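Local coordinates for protein lipocalin (Argas monolakensis, PDB 3BRN) that binds serotonin inside its beta barrel and probably sequesters biogenic amines, at residues 58-63 against 71-76; 38-43 against 152-157; 32-37 against 110-115; 80-85 against 93-98. All coordinates share one frame; numbering follows the deposited sequence.

How the contacts relate
All four contacts are partly buried. Contacts 1 and 4 are antiparallel hairpin pairings of the barrel wall, and meet where strand 67-78 bonds to strand 81-85. Both turn buried apolar side chains toward serotonin; the other face carries Thr59 and Thr72 in contact 1, and Lys81, Glu83, Thr94 and Thr96 in contact 4. Contact 2 begins beside contact 1, since strand 42-44 pairs with strand 55-64, but it fastens the C-terminal tail from outside with a disulfide; Val43 is its link to the ligand, and Tyr152 and Pro157 are exposed. Contact 3 joins two loops through threonine hydroxyls and a salt bridge of exposed Asp112, and its Pro111 packs on contact 4. Contacts 2 and 4 flank the chain's centre.

Contact 1. Residues 58-63 against 71-76; sequences FTYGKL and LTATVT. With SRO (serotonin), chain C.
Phe58 and Tyr60 lean their rings across to strand 67-78, where Ala73, Leu71 and Val75 receive them. From CB, the Phe58 side chain leaves on the face that also carries Tyr60, Leu71 and Ala73, with CG between the backbone N and the carbonyl carbon (chi1 72°); the ring's end comes nearer the partner strand than CB does. CD1 comes 3.6 Å from Val75 CB, and these side chains cross at about a right angle. CE1 has Thr74 O at the ring edge and Ala73 CB 3.8 Å away, a methyl small enough to sit between the two aromatic rings. The serotonin OH lies over one face of the ring, offset toward the rim, 3.5 Å from CD2. CE2 and CZ each come 3.9 Å from serotonin CH2, and CZ also nears Ala73 CB. Tyr60 receives Leu71 CB over a face as a CH-pi contact, 3.8 Å from the ring centroid. Four backbone bonds hold Phe58 with Ala73 and Tyr60 with Leu71, the shortest from Leu71 N to Tyr60 O at 2.7 Å. Phenylalanine thus meets serotonin by van der Waals contact, giving the pocket shape, while serotonin is hydrogen-bonded to Ser18 O and Asp106 OD2.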
# COMPACT_ATOMS: atom_id res chain seq x y z
N PHE A 58 6.75 -1.31 11.61
CA PHE A 58 5.97 -0.26 10.97
C PHE A 58 4.60 -0.24 11.59
O PHE A 58 4.17 -1.21 12.21
CB PHE A 58 5.87 -0.48 9.45
CG PHE A 58 4.98 -1.62 9.06
CD1 PHE A 58 5.42 -2.93 9.18
CD2 PHE A 58 3.71 -1.39 8.56
CE1 PHE A 58 4.59 -3.97 8.89
CE2 PHE A 58 2.88 -2.43 8.24
CZ PHE A 58 3.32 -3.73 8.38
N THR A 59 3.98 0.93 11.55
CA THR A 59 2.63 1.11 12.09
C THR A 59 1.61 0.95 10.98
O THR A 59 1.85 1.32 9.83
CB THR A 59 2.48 2.50 12.72
OG1 THR A 59 3.49 2.69 13.72
CG2 THR A 59 1.09 2.68 13.35
N TYR A 60 0.48 0.33 11.32
CA TYR A 60 -0.63 0.16 10.39
C TYR A 60 -1.92 0.28 11.17
O TYR A 60 -1.92 0.29 12.42
CB TYR A 60 -0.55 -1.19 9.69
CG TYR A 60 -0.90 -2.36 10.56
CD1 TYR A 60 0.06 -2.97 11.36
CD2 TYR A 60 -2.19 -2.91 10.55
CE1 TYR A 60 -0.25 -4.04 12.17
CE2 TYR A 60 -2.50 -4.00 11.35
CZ TYR A 60 -1.52 -4.56 12.16
OH TYR A 60 -1.80 -5.66 12.94
N GLY A 61 -3.00 0.54 10.46
CA GLY A 61 -4.26 0.77 11.15
C GLY A 61 -5.44 0.91 10.24
O GLY A 61 -5.42 0.48 9.08
N LYS A 62 -6.48 1.51 10.78
CA LYS A 62 -7.75 1.59 10.11
C LYS A 62 -8.65 2.45 11.00
O LYS A 62 -8.29 2.76 12.14
CB LYS A 62 -8.33 0.19 9.98
CG LYS A 62 -8.72 -0.43 11.31
CD LYS A 62 -9.48 -1.72 11.10
CE LYS A 62 -9.31 -2.66 12.28
NZ LYS A 62 -9.87 -4.01 11.96
N LEU A 63 -9.78 2.88 10.45
CA LEU A 63 -10.72 3.71 11.18
C LEU A 63 -11.53 2.87 12.17
O LEU A 63 -12.01 1.79 11.83
CB LEU A 63 -11.66 4.44 10.23
CG LEU A 63 -12.71 5.33 10.88
CD1 LEU A 63 -12.02 6.39 11.73
CD2 LEU A 63 -13.59 5.97 9.82
N LEU A 71 -1.44 -0.01 15.08
CA LEU A 71 -0.93 -1.31 15.50
C LEU A 71 0.45 -1.43 14.85
O LEU A 71 0.82 -0.60 14.02
CB LEU A 71 -1.85 -2.42 15.00
CG LEU A 71 -3.31 -2.29 15.48
CD1 LEU A 71 -4.18 -3.39 14.90
CD2 LEU A 71 -3.36 -2.33 16.99
N THR A 72 1.28 -2.34 15.35
CA THR A 72 2.61 -2.50 14.79
C THR A 72 2.86 -3.93 14.36
O THR A 72 2.29 -4.87 14.92
CB THR A 72 3.76 -2.05 15.75
OG1 THR A 72 3.87 -2.98 16.83
CG2 THR A 72 3.51 -0.65 16.30
N ALA A 73 3.67 -4.06 13.31
CA ALA A 73 4.09 -5.36 12.83
C ALA A 73 5.49 -5.20 12.23
O ALA A 73 6.09 -4.13 12.29
CB ALA A 73 3.12 -5.88 11.79
N THR A 74 6.03 -6.31 11.74
CA THR A 74 7.35 -6.30 11.13
C THR A 74 7.20 -6.44 9.63
O THR A 74 6.29 -7.12 9.15
CB THR A 74 8.18 -7.46 11.66
OG1 THR A 74 8.30 -7.32 13.08
CG2 THR A 74 9.60 -7.50 11.01
N VAL A 75 8.05 -5.74 8.89
CA VAL A 75 8.12 -5.84 7.44
C VAL A 75 9.58 -6.06 7.03
O VAL A 75 10.48 -5.40 7.55
CB VAL A 75 7.58 -4.56 6.78
CG1 VAL A 75 8.52 -3.38 7.07
CG2 VAL A 75 7.36 -4.77 5.27
N THR A 76 9.81 -7.06 6.18
CA THR A 76 11.14 -7.36 5.64
C THR A 76 11.06 -7.26 4.13
O THR A 76 10.10 -7.74 3.52
CB THR A 76 11.57 -8.80 6.00
OG1 THR A 76 11.30 -9.04 7.39
CG2 THR A 76 13.08 -8.99 5.75
OH SRO C . 5.05 -1.44 5.29
CZ3 SRO C . 4.18 -1.91 4.34
CH2 SRO C . 3.69 -3.21 4.50
CZ2 SRO C . 2.71 -3.71 3.64
CE2 SRO C . 2.31 -2.88 2.60
NE1 SRO C . 1.45 -3.03 1.56
CD1 SRO C . 1.43 -1.88 0.84
CG SRO C . 2.32 -0.97 1.42
CD2 SRO C . 2.88 -1.63 2.51
CE3 SRO C . 3.78 -1.17 3.35
CB SRO C . 2.63 0.41 0.91
CA SRO C . 4.08 0.49 0.41
NZ SRO C . 4.40 1.88 0.08

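Contact 2. Residues 38-43 against 152-157; sequences PECAYV and YCPPLP. With SRO (serotonin), chain C.
Cys40 and Cys153 are joined SG to SG at 2.1 Å, with a torsion about the sulfur bond of -87°, close to the relaxed right angle of a disulfide. The bridge is the covalent centre of the contact. A type II turn from Pro38 to Ala41 presents Cys40 to it. Packing is also tight farther along, where the buried Tyr42 meets the tail. Leu156 CD2 presses against Tyr42 CG at 3.3 Å as the two side chains slide past each other in opposite directions. Pro157 meets the tyrosine tip to tip, its CG 3.0 Å from Tyr42 OH. That hydroxyl is held by Ile69 O of strand 67-78, one strand beyond the neighbour, so a tyrosine suits the place: its ring packs and its tip still finds a polar partner. The solvent side is looser and polar. There Tyr152, an exposed residue, gives a hydrogen bond from OH to Glu39 OE1 at 2.6 Å, met from above the carboxylate plane; its CE2 also lies 4.0 Å from Cys40 SG. Behind all this, Val43 points away from the tail and sets CG2 3.7 Å from serotonin CE3. The proline-rich end runs extended, and a disulfide tying the C-terminal tail to the outside of the barrel is a recurring feature of lipocalins.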
# COMPACT_ATOMS: atom_id res chain seq x y z
N PRO A 38 -11.20 -3.53 6.03
CA PRO A 38 -11.58 -2.43 6.92
C PRO A 38 -11.48 -1.07 6.22
O PRO A 38 -10.54 -0.84 5.45
CB PRO A 38 -10.56 -2.52 8.06
CG PRO A 38 -9.96 -3.89 7.96
CD PRO A 38 -10.02 -4.27 6.52
N GLU A 39 -12.48 -0.21 6.41
CA GLU A 39 -12.47 1.15 5.87
C GLU A 39 -11.23 1.89 6.36
O GLU A 39 -10.79 1.68 7.49
CB GLU A 39 -13.73 1.91 6.33
CG GLU A 39 -14.04 1.71 7.81
CD GLU A 39 -15.12 2.65 8.38
OE1 GLU A 39 -15.99 3.17 7.62
OE2 GLU A 39 -15.13 2.83 9.62
N CYS A 40 -10.65 2.71 5.49
CA CYS A 40 -9.53 3.60 5.84
C CYS A 40 -8.27 2.87 6.30
O CYS A 40 -7.49 3.41 7.09
CB CYS A 40 -9.94 4.64 6.88
SG CYS A 40 -11.52 5.48 6.56
N ALA A 41 -8.06 1.66 5.78
CA ALA A 41 -6.88 0.87 6.11
C ALA A 41 -5.63 1.60 5.60
O ALA A 41 -5.67 2.22 4.54
CB ALA A 41 -6.98 -0.53 5.48
N TYR A 42 -4.58 1.63 6.41
CA TYR A 42 -3.38 2.37 6.02
C TYR A 42 -2.13 1.79 6.69
O TYR A 42 -2.22 0.94 7.56
CB TYR A 42 -3.49 3.84 6.45
CG TYR A 42 -3.28 4.04 7.95
CD1 TYR A 42 -4.34 3.88 8.84
CD2 TYR A 42 -2.01 4.31 8.47
CE1 TYR A 42 -4.14 3.99 10.21
CE2 TYR A 42 -1.80 4.43 9.85
CZ TYR A 42 -2.88 4.23 10.72
OH TYR A 42 -2.72 4.34 12.09
N VAL A 43 -0.98 2.13 6.11
CA VAL A 43 0.30 1.84 6.72
C VAL A 43 1.03 3.17 6.81
O VAL A 43 0.73 4.07 6.03
CB VAL A 43 1.16 0.86 5.86
CG1 VAL A 43 0.55 -0.52 5.82
CG2 VAL A 43 1.40 1.42 4.44
N TYR A 152 -14.17 10.82 3.79
CA TYR A 152 -14.46 10.99 5.22
C TYR A 152 -13.41 10.35 6.12
O TYR A 152 -13.49 10.48 7.34
CB TYR A 152 -15.84 10.41 5.57
CG TYR A 152 -15.87 8.89 5.57
CD1 TYR A 152 -16.40 8.18 4.49
CD2 TYR A 152 -15.31 8.16 6.61
CE1 TYR A 152 -16.40 6.80 4.47
CE2 TYR A 152 -15.27 6.77 6.59
CZ TYR A 152 -15.82 6.09 5.52
OH TYR A 152 -15.82 4.71 5.50
N CYS A 153 -12.48 9.60 5.54
CA CYS A 153 -11.41 8.98 6.32
C CYS A 153 -10.58 10.05 7.04
O CYS A 153 -10.16 11.02 6.42
CB CYS A 153 -10.49 8.14 5.41
SG CYS A 153 -11.20 6.55 4.84
N PRO A 154 -10.28 9.84 8.33
CA PRO A 154 -9.41 10.81 8.99
C PRO A 154 -8.03 10.87 8.33
O PRO A 154 -7.70 10.02 7.50
CB PRO A 154 -9.31 10.28 10.43
CG PRO A 154 -10.45 9.32 10.59
CD PRO A 154 -10.66 8.73 9.22
N PRO A 155 -7.27 11.94 8.61
CA PRO A 155 -5.89 12.05 8.13
C PRO A 155 -5.03 11.02 8.85
O PRO A 155 -5.44 10.49 9.88
CB PRO A 155 -5.47 13.46 8.55
CG PRO A 155 -6.74 14.18 8.85
CD PRO A 155 -7.67 13.13 9.38
N LEU A 156 -3.87 10.70 8.29
CA LEU A 156 -3.01 9.69 8.90
C LEU A 156 -2.44 10.22 10.21
O LEU A 156 -2.18 11.42 10.33
CB LEU A 156 -1.90 9.22 7.95
CG LEU A 156 -2.36 8.44 6.72
CD1 LEU A 156 -1.19 7.93 5.87
CD2 LEU A 156 -3.24 7.28 7.14
N PRO A 157 -2.36 9.35 11.22
CA PRO A 157 -1.71 9.67 12.49
C PRO A 157 -0.25 10.08 12.27
O PRO A 157 0.28 10.98 12.93
CB PRO A 157 -1.79 8.36 13.29
CG PRO A 157 -2.21 7.30 12.30
CD PRO A 157 -2.98 8.01 11.24
OXT PRO A 157 0.43 9.58 11.38
OH SRO C . 5.05 -1.44 5.29
CZ3 SRO C . 4.18 -1.91 4.34
CH2 SRO C . 3.69 -3.21 4.50
CZ2 SRO C . 2.71 -3.71 3.64
CE2 SRO C . 2.31 -2.88 2.60
NE1 SRO C . 1.45 -3.03 1.56
CD1 SRO C . 1.43 -1.88 0.84
CG SRO C . 2.32 -0.97 1.42
CD2 SRO C . 2.88 -1.63 2.51
CE3 SRO C . 3.78 -1.17 3.35
CB SRO C . 2.63 0.41 0.91
CA SRO C . 4.08 0.49 0.41
NZ SRO C . 4.40 1.88 0.08

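Contact 3. Residues 32-37 against 110-115; sequences TTKPGT and GPDGNY
The type I turn from Gly110 to Gly113 carries Asp112 out to meet Lys34, and the rest of the segment brings Asn114 and Tyr115 against Thr32 and Thr33. Pro111, with its fixed phi, suits the second place of the turn. Asp112 follows, and its OD2 forms a salt bridge with Lys34 NZ at 3.2 Å, approached from above the carboxylate plane; the lysine gets there on an extended chain whose CG is anti to the backbone N (chi1 169°). Gly113 closes the turn with a positive phi of 98°, where a CB would press on the preceding carbonyl O. Asn114 is buried: its CB lies 3.4 Å from Thr33 OG1, Lys34 CB covers its CG at 3.8 Å, and its ND2 is bonded to Glu116 OE2. At Tyr115 the main chain is gripped twice by Thr33, with Thr33 N giving to Tyr115 O at 3.0 Å and Tyr115 N to Thr33 OG1 at 2.8 Å. Thr32 OG1 accepts from Lys34 N in an ST turn, bending the chain after strand 26-32. That strand and strand 115-120 are sheet neighbours, and helix 131-140 packs against both segments, Phe136 and Val139 touching Tyr115 and Ala140 touching Thr33.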
# COMPACT_ATOMS: atom_id res chain seq x y z
N THR A 32 -9.09 -2.19 -3.78
CA THR A 32 -8.65 -3.59 -3.73
C THR A 32 -9.67 -4.49 -4.43
O THR A 32 -10.84 -4.12 -4.58
CB THR A 32 -8.40 -4.06 -2.25
OG1 THR A 32 -8.02 -5.44 -2.23
CG2 THR A 32 -9.66 -3.89 -1.39
N THR A 33 -9.20 -5.62 -4.96
CA THR A 33 -10.11 -6.64 -5.49
C THR A 33 -10.54 -7.62 -4.39
O THR A 33 -11.25 -8.58 -4.67
CB THR A 33 -9.50 -7.42 -6.68
OG1 THR A 33 -8.28 -8.06 -6.25
CG2 THR A 33 -9.19 -6.46 -7.86
N LYS A 34 -10.05 -7.43 -3.17
CA LYS A 34 -10.52 -8.28 -2.08
C LYS A 34 -11.66 -7.56 -1.34
O LYS A 34 -11.50 -6.41 -0.91
CB LYS A 34 -9.38 -8.58 -1.10
CG LYS A 34 -9.82 -9.23 0.21
CD LYS A 34 -8.61 -9.62 1.06
CE LYS A 34 -8.99 -9.83 2.53
NZ LYS A 34 -7.79 -10.07 3.38
N PRO A 35 -12.81 -8.23 -1.18
CA PRO A 35 -13.94 -7.66 -0.45
C PRO A 35 -13.78 -7.79 1.07
O PRO A 35 -12.97 -8.59 1.55
CB PRO A 35 -15.12 -8.50 -0.94
CG PRO A 35 -14.52 -9.84 -1.19
CD PRO A 35 -13.11 -9.59 -1.66
N GLY A 36 -14.45 -6.90 1.80
CA GLY A 36 -14.51 -6.99 3.26
C GLY A 36 -13.35 -6.37 4.01
O GLY A 36 -13.19 -6.60 5.21
N THR A 37 -12.53 -5.56 3.33
CA THR A 37 -11.40 -4.95 4.03
C THR A 37 -11.83 -3.72 4.86
O THR A 37 -12.77 -3.01 4.50
CB THR A 37 -10.20 -4.65 3.08
OG1 THR A 37 -10.56 -3.66 2.12
CG2 THR A 37 -9.82 -5.92 2.33
N GLY A 110 -1.56 -8.54 -3.15
CA GLY A 110 -1.59 -8.81 -1.70
C GLY A 110 -1.42 -10.29 -1.39
O GLY A 110 -1.37 -11.12 -2.30
N PRO A 111 -1.26 -10.64 -0.10
CA PRO A 111 -0.91 -12.04 0.22
C PRO A 111 -1.96 -13.07 -0.21
O PRO A 111 -1.58 -14.15 -0.67
CB PRO A 111 -0.72 -12.02 1.75
CG PRO A 111 -0.50 -10.61 2.09
CD PRO A 111 -1.23 -9.77 1.09
N ASP A 112 -3.23 -12.67 -0.25
CA ASP A 112 -4.32 -13.56 -0.68
C ASP A 112 -4.44 -13.72 -2.19
O ASP A 112 -5.28 -14.49 -2.67
CB ASP A 112 -5.66 -13.06 -0.12
CG ASP A 112 -5.76 -13.21 1.40
OD1 ASP A 112 -4.80 -13.72 2.03
OD2 ASP A 112 -6.79 -12.79 1.96
N GLY A 113 -3.63 -12.97 -2.94
CA GLY A 113 -3.64 -13.03 -4.41
C GLY A 113 -4.45 -11.91 -5.05
O GLY A 113 -4.54 -11.81 -6.27
N ASN A 114 -5.08 -11.10 -4.25
CA ASN A 114 -5.82 -9.97 -4.70
C ASN A 114 -4.92 -8.82 -5.19
O ASN A 114 -3.78 -8.79 -4.88
CB ASN A 114 -6.69 -9.50 -3.56
CG ASN A 114 -5.89 -9.06 -2.39
OD1 ASN A 114 -5.27 -9.84 -1.73
ND2 ASN A 114 -5.84 -7.80 -2.18
N TYR A 115 -5.48 -7.89 -5.94
CA TYR A 115 -4.77 -6.71 -6.34
C TYR A 115 -5.12 -5.49 -5.53
O TYR A 115 -6.22 -5.35 -5.12
CB TYR A 115 -4.91 -6.46 -7.84
CG TYR A 115 -4.45 -7.62 -8.65
CD1 TYR A 115 -3.13 -7.90 -8.74
CD2 TYR A 115 -5.34 -8.48 -9.24
CE1 TYR A 115 -2.70 -8.96 -9.42
CE2 TYR A 115 -4.91 -9.56 -9.93
CZ TYR A 115 -3.59 -9.79 -10.02
OH TYR A 115 -3.09 -10.84 -10.68

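Contact 4. Residues 80-85 against 93-98; sequences DKIEVT and GTTTVL. With SRO (serotonin), chain C.
Ile82 reaches across to Val97, its CD1 3.8 Å from Val97 CG2, and presents its other branch to serotonin. That CG2, anti to the backbone N, comes 3.6 Å from serotonin CH2, and Val84 CG2 meets the same ligand atom at 3.8 Å. Branched aliphatic residues suit this wall, being bulky, apolar and at ease in a strand. Behind this first shell, paired backbone bonds fix the side chains: Ile82 N to Thr95 O and Thr95 N to Ile82 O, each 2.7 Å, are followed by two between Val84 and Gly93. Gly93 has a positive phi (112°), where a CB would collide with the preceding carbonyl O. Val97 N bonds to Asp80 O at 2.9 Å. On the opposite face, Lys81 lies alongside Thr96, pointing the same way, and its NZ gives a hydrogen bond to Thr96 OG1 at 2.8 Å. Beside it Thr94 OG1 meets Glu83 OE1 at a doubtfully short distance. At the end of the pairing a water donates to both Asp80 OD2 and Val97 O. Aliphatic groups make the closest contacts with the indole, with Thr95 beside them on that face, while Lys81, Glu83, Thr94 and Thr96 put their polar groups on the other.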
# COMPACT_ATOMS: atom_id res chain seq x y z
N ASP A 80 11.30 -7.60 -5.12
CA ASP A 80 9.97 -7.00 -5.14
C ASP A 80 9.01 -7.51 -4.07
O ASP A 80 7.81 -7.26 -4.13
CB ASP A 80 9.33 -7.14 -6.54
CG ASP A 80 9.11 -8.60 -6.94
OD1 ASP A 80 9.54 -9.50 -6.19
OD2 ASP A 80 8.54 -8.84 -8.03
N LYS A 81 9.55 -8.14 -3.03
CA LYS A 81 8.72 -8.71 -1.97
C LYS A 81 8.67 -7.88 -0.68
O LYS A 81 9.71 -7.52 -0.13
CB LYS A 81 9.17 -10.13 -1.62
CG LYS A 81 9.18 -11.09 -2.79
CD LYS A 81 7.81 -11.23 -3.39
CE LYS A 81 7.90 -12.03 -4.70
NZ LYS A 81 6.55 -12.49 -5.13
N ILE A 82 7.46 -7.59 -0.23
CA ILE A 82 7.22 -7.00 1.09
C ILE A 82 6.61 -8.09 1.95
O ILE A 82 5.52 -8.59 1.67
CB ILE A 82 6.23 -5.81 1.02
CG1 ILE A 82 6.82 -4.66 0.19
CG2 ILE A 82 5.86 -5.30 2.44
CD1 ILE A 82 5.80 -3.57 -0.15
N GLU A 83 7.40 -8.59 2.90
CA GLU A 83 6.98 -9.70 3.74
C GLU A 83 6.59 -9.21 5.12
O GLU A 83 7.41 -8.63 5.83
CB GLU A 83 8.09 -10.74 3.86
CG GLU A 83 7.73 -11.92 4.75
CD GLU A 83 6.62 -12.78 4.16
OE1 GLU A 83 6.61 -12.96 2.93
OE2 GLU A 83 5.79 -13.30 4.94
N VAL A 84 5.33 -9.40 5.48
CA VAL A 84 4.81 -8.87 6.72
C VAL A 84 4.55 -10.00 7.72
O VAL A 84 4.13 -11.10 7.33
CB VAL A 84 3.50 -8.05 6.51
CG1 VAL A 84 2.82 -7.79 7.84
CG2 VAL A 84 3.81 -6.75 5.81
N THR A 85 5.04 -9.80 8.95
CA THR A 85 4.87 -10.76 10.04
C THR A 85 4.30 -10.06 11.27
O THR A 85 4.75 -8.98 11.64
CB THR A 85 6.22 -11.46 10.40
OG1 THR A 85 7.28 -10.50 10.36
CG2 THR A 85 6.53 -12.54 9.43
N GLY A 93 1.99 -11.88 5.62
CA GLY A 93 2.30 -12.68 4.45
C GLY A 93 3.01 -11.85 3.39
O GLY A 93 3.39 -10.70 3.63
N THR A 94 3.06 -12.37 2.18
CA THR A 94 3.89 -11.77 1.13
C THR A 94 3.10 -10.85 0.19
O THR A 94 2.19 -11.28 -0.51
CB THR A 94 4.61 -12.86 0.32
OG1 THR A 94 5.27 -13.75 1.23
CG2 THR A 94 5.65 -12.23 -0.61
N THR A 95 3.46 -9.58 0.20
CA THR A 95 2.92 -8.63 -0.76
C THR A 95 3.98 -8.38 -1.85
O THR A 95 5.15 -8.17 -1.54
CB THR A 95 2.62 -7.31 -0.04
OG1 THR A 95 1.49 -7.48 0.82
CG2 THR A 95 2.35 -6.19 -1.03
N THR A 96 3.57 -8.40 -3.12
CA THR A 96 4.52 -8.19 -4.22
C THR A 96 4.25 -6.83 -4.86
O THR A 96 3.11 -6.52 -5.21
CB THR A 96 4.37 -9.29 -5.31
OG1 THR A 96 4.49 -10.58 -4.71
CG2 THR A 96 5.45 -9.15 -6.41
N VAL A 97 5.31 -6.07 -5.10
CA VAL A 97 5.16 -4.79 -5.77
C VAL A 97 5.11 -5.00 -7.28
O VAL A 97 6.09 -5.43 -7.86
CB VAL A 97 6.29 -3.83 -5.41
CG1 VAL A 97 5.98 -2.43 -5.94
CG2 VAL A 97 6.50 -3.80 -3.88
N LEU A 98 3.96 -4.76 -7.90
CA LEU A 98 3.82 -4.95 -9.35
C LEU A 98 4.24 -3.68 -10.06
O LEU A 98 4.61 -3.70 -11.22
CB LEU A 98 2.37 -5.30 -9.71
CG LEU A 98 1.82 -6.52 -8.96
CD1 LEU A 98 0.41 -6.74 -9.43
CD2 LEU A 98 2.72 -7.74 -9.23
OH SRO C . 5.05 -1.44 5.29
CZ3 SRO C . 4.18 -1.91 4.34
CH2 SRO C . 3.69 -3.21 4.50
CZ2 SRO C . 2.71 -3.71 3.64
CE2 SRO C . 2.31 -2.88 2.60
NE1 SRO C . 1.45 -3.03 1.56
CD1 SRO C . 1.43 -1.88 0.84
CG SRO C . 2.32 -0.97 1.42
CD2 SRO C . 2.88 -1.63 2.51
CE3 SRO C . 3.78 -1.17 3.35
CB SRO C . 2.63 0.41 0.91
CA SRO C . 4.08 0.49 0.41
NZ SRO C . 4.40 1.88 0.08
O HOH W 1 7.40 -7.03 -9.36